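Local structure of hypoxanthine phosphoribosyltransferase (Bacillus anthracis, 4QYI) at the interface of chains A and B. The protein catalyses the transfer of a phosphoribosyl group from 5-phosphoribosyl diphosphate to hypoxanthine or guanine, forming the nucleotides IMP and GMP in purine salvage. Sequence-based numbering; all coordinates share one arbitrary frame. Chains: chain A, Hypoxanthine phosphoribosyltransferase; chain B, Hypoxanthine phosphoribosyltransferase.

The three contacts lie along one face shared by two copies of the same chain. Contact 1 joins helix 48-55 of A to helix 48-55 of B and is nearly symmetric. The centres of the C-alpha atoms of contacts 1 and 2 are about 11 Å apart, and both use A:Arg56. Contact 3 lies about 14 Å from contact 1 and 13 Å from contact 2, again between C-alpha centres. Contacts 2 and 3 share strand 62-71 of A, which meets loops of B. Hypoxanthine-guanine phosphoribosyltransferases commonly pair, so A and B may form the functional dimer, though the structure alone does not show it.

Contact 1: the interface of chains A and B. Residues chain A 48-49, 51-53, 56; chain B 48-49, 52-53, 56.
A:Asp53 OD1, a carboxylate oxygen, accepts a bond of 3.0 Å from B:Arg56 NH2 and a weak, bent one from A:Arg56 NH2 of the same chain. This is a helix-to-helix contact in a phosphoribosyltransferase fold, built by helix 48-55 and the arginine just after it. The other oxygen, A:Asp53 OD2, uses its syn lone pair to take B:Arg56 NH1 at 2.9 Å. The guanidinium thus grips the carboxylate end-on, tip to tip, with the two planes 26° apart. B:Asp53 and A:Arg56 repeat this pairing in the other direction. Each arginine chain bends at chi3 (-75° in A:Arg56), turning its head back toward its own helix. There A:Arg56 NE donates to A:Ala52 O at 3.0 Å, from above the carbonyl plane, which should limit rotation of the guanidinium. B:Val49 CG1, set anti to the backbone N (chi1 176°), packs over the centre of the A:Arg56 guanidinium face, 3.6 Å from CZ. The arginines may offset repulsion between the carboxylates, whose A:Asp53 OD1 and B:Asp53 OD1 are 4.3 Å apart. Beside this charged network, B:Phe48 CE2 touches A:Ala52 CA at 3.8 Å, and A:Phe48 meets B:Ala52 likewise. The methyls A:Ala52 CB and B:Ala52 CB meet at 3.9 Å.

Contact 2: the interface of chains A and B. Residues chain A 55-56, 58, 60, 62; chain B 167-169.
The end of helix 48-55 and the start of strand 62-71 of A, with the loop between them, meet the B loop that carries B:Arg167, B:Asn168 and B:Leu169. B:Asn168 supplies most of the B surface buried in this patch. Its CG lies between the backbone N and the carbonyl carbon (chi1 63°), with the amide placed beside A:Val62. B:Asn168 CB rests against A:Ile55 CB at 3.8 Å. The methyl A:Ile55 CD1 also approaches B:Asn168 CB, and the two side chains cross at a slant. On the amide itself, B:Asn168 CG is 3.8 Å from A:Val62 CB. The amide nitrogen B:Asn168 ND2 makes a weak, bent hydrogen bond to the backbone A:Ile58 O at 3.0 Å (124° at H). A second weak bond runs from B:Asn168 ND2 to A:Asn60 O at 3.5 Å. The amide nitrogen thus faces two backbone carbonyls of the A loop, while CB packs on aliphatic carbons. The backbone B:Asn168 O lies 3.6 Å from A:Arg56 CG, in the aliphatic part of that arginine. A water links the backbones: it is 2.7 Å from A:Val62 O and 3.0 Å from B:Arg167 N. In the phosphoribosyltransferase fold of A, the site lies where helix 48-55 passes through a loop into strand 62-71.

Contact 3: the interface of chains A and B. Residues chain A 64-66, 89-90; chain B 45, 164.
B:Lys45 reaches across from a loop of B to A:Asp65 on strand 62-71 and A:Asp89 in a loop of A, in this phosphoribosyltransferase pair. B:Lys45 follows a cis peptide bond, a feature typical of the PPi-binding loop in this family. From CB the chain runs extended to the tip (chi3 -176°), which carries NZ across to A. B:Lys45 CG runs past A:Phe66 in the opposite direction, 4.2 Å from its ring atom CE2. B:Lys45 CE lies 3.3 Å from A:Asp65 OD1 and also near A:Asp89 OD2. At the tip, the amine nitrogen B:Lys45 NZ forms a salt-bridging hydrogen bond to A:Asp65 OD1 at 2.8 Å, meeting it from above the carboxylate plane. NZ also bonds A:Asp89 OD2 at 3.0 Å, on its anti lone pair. Two acidic groups thus hold the lysine tip. Backbone amides of A fix the first of them. A:Phe66 N donates to A:Asp65 OD1 at 2.8 Å, from the face opposite to the lysine. A:Asp89 N and A:Val90 N both donate to A:Asp65 OD2, the former on its syn lone pair. These bonds should resist rotation of the carboxylate. Nearby, a water joins the chains: it lies 2.7 Å from B:Glu164 O and also contacts B:Glu164 OE1, A:Ile64 N and A:Ile64 O.

Contact 1: the interface of chains A and B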
# COMPACT_ATOMS: atom_id res chain seq x y z
N PHE A 48 -1.64 4.27 1.69
CA PHE A 48 -0.65 3.33 1.13
C PHE A 48 0.45 3.95 0.29
O PHE A 48 1.57 3.47 0.34
CB PHE A 48 -1.27 2.13 0.40
CG PHE A 48 -1.53 2.32 -1.07
CD1 PHE A 48 -2.65 3.00 -1.54
CD2 PHE A 48 -0.67 1.75 -2.01
CE1 PHE A 48 -2.87 3.15 -2.89
CE2 PHE A 48 -0.90 1.88 -3.37
CZ PHE A 48 -2.01 2.58 -3.80
N VAL A 49 0.17 5.03 -0.42
CA VAL A 49 1.19 5.68 -1.25
C VAL A 49 2.16 6.42 -0.35
O VAL A 49 3.37 6.28 -0.47
CB VAL A 49 0.57 6.62 -2.31
CG1 VAL A 49 1.66 7.34 -3.06
CG2 VAL A 49 -0.32 5.84 -3.26
N ALA A 51 2.76 5.84 2.73
CA ALA A 51 3.51 4.86 3.53
C ALA A 51 4.64 4.28 2.72
O ALA A 51 5.75 4.15 3.24
CB ALA A 51 2.61 3.76 4.05
N ALA A 52 4.35 3.91 1.48
CA ALA A 52 5.37 3.34 0.61
C ALA A 52 6.55 4.33 0.48
O ALA A 52 7.70 3.93 0.58
CB ALA A 52 4.80 3.02 -0.77
N ASP A 53 6.26 5.62 0.30
CA ASP A 53 7.32 6.61 0.15
C ASP A 53 8.03 6.92 1.46
O ASP A 53 9.25 7.03 1.50
CB ASP A 53 6.78 7.92 -0.43
CG ASP A 53 6.37 7.81 -1.89
OD1 ASP A 53 6.66 6.78 -2.56
OD2 ASP A 53 5.76 8.78 -2.36
N ARG A 56 10.63 4.19 2.81
CA ARG A 56 11.84 4.07 2.01
C ARG A 56 12.92 5.10 2.37
O ARG A 56 14.06 4.96 1.94
CB ARG A 56 11.52 4.08 0.51
CG ARG A 56 10.96 2.74 0.07
CD ARG A 56 10.70 2.70 -1.41
NE ARG A 56 9.50 3.45 -1.75
CZ ARG A 56 8.99 3.57 -2.96
NH1 ARG A 56 9.61 3.01 -4.01
NH2 ARG A 56 7.87 4.26 -3.14
N PHE B 48 2.62 -3.83 -2.36
CA PHE B 48 2.13 -2.45 -2.17
C PHE B 48 3.08 -1.34 -2.62
O PHE B 48 2.61 -0.32 -3.08
CB PHE B 48 1.61 -2.19 -0.75
CG PHE B 48 2.63 -1.70 0.23
CD1 PHE B 48 3.50 -2.58 0.85
CD2 PHE B 48 2.67 -0.36 0.58
CE1 PHE B 48 4.43 -2.13 1.77
CE2 PHE B 48 3.61 0.09 1.50
CZ PHE B 48 4.48 -0.79 2.10
N VAL B 49 4.38 -1.56 -2.52
CA VAL B 49 5.34 -0.55 -2.94
C VAL B 49 5.36 -0.47 -4.46
O VAL B 49 5.28 0.60 -5.05
CB VAL B 49 6.73 -0.83 -2.39
CG1 VAL B 49 7.73 0.19 -2.92
CG2 VAL B 49 6.71 -0.80 -0.86
N ALA B 52 2.17 1.17 -5.69
CA ALA B 52 2.20 2.61 -5.48
C ALA B 52 3.02 3.30 -6.59
O ALA B 52 2.58 4.31 -7.12
CB ALA B 52 2.77 2.95 -4.10
N ASP B 53 4.18 2.75 -6.94
CA ASP B 53 5.02 3.36 -7.97
C ASP B 53 4.44 3.17 -9.37
O ASP B 53 4.46 4.08 -10.17
CB ASP B 53 6.43 2.78 -7.94
CG ASP B 53 7.23 3.22 -6.73
OD1 ASP B 53 6.79 4.12 -5.97
OD2 ASP B 53 8.32 2.64 -6.56
N ARG B 56 1.32 5.45 -10.41
CA ARG B 56 1.64 6.87 -10.57
C ARG B 56 2.19 7.21 -11.94
O ARG B 56 2.27 8.37 -12.29
CB ARG B 56 2.55 7.35 -9.44
CG ARG B 56 1.76 7.56 -8.16
CD ARG B 56 2.61 8.11 -7.04
NE ARG B 56 3.47 7.07 -6.48
CZ ARG B 56 4.32 7.24 -5.48
NH1 ARG B 56 4.46 8.44 -4.93
NH2 ARG B 56 5.04 6.21 -5.05

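Contact 2: the interface of chains A and B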
# COMPACT_ATOMS: atom_id res chain seq x y z
N ILE A 55 8.43 5.07 4.30
CA ILE A 55 9.31 4.03 4.84
C ILE A 55 10.63 3.86 4.09
O ILE A 55 11.63 3.45 4.69
CB ILE A 55 8.61 2.67 5.02
CG1 ILE A 55 8.28 2.02 3.67
CG2 ILE A 55 7.37 2.86 5.90
CD1 ILE A 55 7.65 0.65 3.82
N ARG A 56 10.63 4.19 2.81
CA ARG A 56 11.84 4.07 2.01
C ARG A 56 12.92 5.10 2.37
O ARG A 56 14.06 4.96 1.94
CB ARG A 56 11.52 4.08 0.51
CG ARG A 56 10.96 2.74 0.07
CD ARG A 56 10.70 2.70 -1.41
NE ARG A 56 9.50 3.45 -1.75
CZ ARG A 56 8.99 3.57 -2.96
NH1 ARG A 56 9.61 3.01 -4.01
NH2 ARG A 56 7.87 4.26 -3.14
N ILE A 58 13.22 5.90 5.71
CA ILE A 58 13.57 5.57 7.10
C ILE A 58 14.62 4.47 7.08
O ILE A 58 14.39 3.38 6.56
CB ILE A 58 12.33 5.14 7.91
CG1 ILE A 58 11.38 6.33 8.02
CG2 ILE A 58 12.74 4.67 9.29
CD1 ILE A 58 10.02 5.97 8.57
N ASN A 60 16.01 3.09 9.89
CA ASN A 60 15.83 2.14 10.99
C ASN A 60 15.21 0.85 10.46
O ASN A 60 14.64 0.81 9.35
CB ASN A 60 14.84 2.68 12.03
CG ASN A 60 15.25 4.01 12.63
OD1 ASN A 60 15.41 4.99 11.92
ND2 ASN A 60 15.32 4.07 13.96
N VAL A 62 12.44 -1.38 9.93
CA VAL A 62 11.01 -1.15 9.94
C VAL A 62 10.19 -2.40 9.64
O VAL A 62 10.50 -3.15 8.72
CB VAL A 62 10.65 -0.06 8.90
CG1 VAL A 62 9.15 0.05 8.69
CG2 VAL A 62 11.22 1.31 9.30
N ARG B 167 11.00 -4.72 4.28
CA ARG B 167 10.10 -4.25 3.24
C ARG B 167 10.39 -2.82 2.86
O ARG B 167 10.04 -2.40 1.76
CB ARG B 167 8.64 -4.30 3.69
CG ARG B 167 8.10 -5.68 3.98
CD ARG B 167 6.58 -5.61 4.08
NE ARG B 167 5.99 -6.83 4.60
CZ ARG B 167 5.61 -7.88 3.88
NH1 ARG B 167 5.78 -7.91 2.56
NH2 ARG B 167 5.06 -8.92 4.49
N ASN B 168 11.05 -2.08 3.73
CA ASN B 168 11.31 -0.68 3.44
C ASN B 168 12.57 -0.37 2.63
O ASN B 168 12.85 0.79 2.40
CB ASN B 168 11.40 0.10 4.73
CG ASN B 168 12.55 -0.35 5.60
OD1 ASN B 168 12.80 -1.54 5.74
ND2 ASN B 168 13.21 0.61 6.22
N LEU B 169 13.35 -1.37 2.24
CA LEU B 169 14.54 -1.06 1.45
C LEU B 169 14.10 -0.51 0.11
O LEU B 169 13.17 -1.03 -0.49
CB LEU B 169 15.40 -2.30 1.22
CG LEU B 169 15.86 -3.05 2.47
CD1 LEU B 169 16.71 -4.25 2.07
CD2 LEU B 169 16.65 -2.14 3.40
O HOH W 1 9.35 -4.50 6.73

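Contact 3: the interface of chains A and B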
# COMPACT_ATOMS: atom_id res chain seq x y z
N ILE A 64 6.24 -3.29 8.67
CA ILE A 64 5.02 -2.57 8.32
C ILE A 64 3.82 -3.51 8.32
O ILE A 64 3.94 -4.67 8.00
CB ILE A 64 5.13 -1.74 7.02
CG1 ILE A 64 3.84 -0.94 6.78
CG2 ILE A 64 5.42 -2.62 5.83
CD1 ILE A 64 3.98 0.21 5.79
N ASP A 65 2.67 -3.00 8.71
CA ASP A 65 1.44 -3.78 8.68
C ASP A 65 0.33 -2.78 8.35
O ASP A 65 0.55 -1.55 8.30
CB ASP A 65 1.19 -4.51 10.01
CG ASP A 65 0.19 -5.68 9.88
OD1 ASP A 65 -0.33 -5.95 8.78
OD2 ASP A 65 -0.04 -6.37 10.91
N PHE A 66 -0.86 -3.31 8.11
CA PHE A 66 -2.00 -2.51 7.74
C PHE A 66 -3.23 -2.76 8.61
O PHE A 66 -3.42 -3.85 9.15
CB PHE A 66 -2.38 -2.82 6.30
CG PHE A 66 -1.29 -2.56 5.32
CD1 PHE A 66 -1.05 -1.27 4.87
CD2 PHE A 66 -0.50 -3.59 4.85
CE1 PHE A 66 -0.04 -1.01 3.97
CE2 PHE A 66 0.52 -3.33 3.94
CZ PHE A 66 0.75 -2.04 3.51
N ASP A 89 -1.70 -8.02 12.18
CA ASP A 89 -1.14 -9.34 12.33
C ASP A 89 0.14 -9.31 13.15
O ASP A 89 0.46 -10.27 13.80
CB ASP A 89 -0.71 -9.88 10.97
CG ASP A 89 -1.86 -9.96 10.01
OD1 ASP A 89 -2.87 -10.56 10.39
OD2 ASP A 89 -1.74 -9.43 8.88
N VAL A 90 0.89 -8.22 13.07
CA VAL A 90 2.18 -8.15 13.75
C VAL A 90 2.09 -7.86 15.22
O VAL A 90 1.10 -7.30 15.71
CB VAL A 90 3.11 -7.10 13.13
CG1 VAL A 90 3.43 -7.46 11.70
CG2 VAL A 90 2.49 -5.70 13.21
N LYS B 45 0.78 -8.61 1.16
CA LYS B 45 1.21 -7.25 1.47
C LYS B 45 2.32 -6.78 0.55
O LYS B 45 2.46 -5.58 0.27
CB LYS B 45 1.78 -7.21 2.89
CG LYS B 45 0.77 -7.52 3.97
CD LYS B 45 1.36 -7.70 5.36
CE LYS B 45 0.25 -8.11 6.31
NZ LYS B 45 0.75 -8.30 7.70
N GLU B 164 8.78 -10.52 7.97
CA GLU B 164 8.22 -9.16 8.15
C GLU B 164 9.24 -8.03 8.19
O GLU B 164 8.88 -6.87 8.39
CB GLU B 164 7.29 -9.10 9.38
CG GLU B 164 6.11 -10.07 9.31
CD GLU B 164 5.20 -9.86 8.09
OE1 GLU B 164 5.18 -8.76 7.51
OE2 GLU B 164 4.49 -10.82 7.72
O HOH W 2 6.55 -6.12 7.21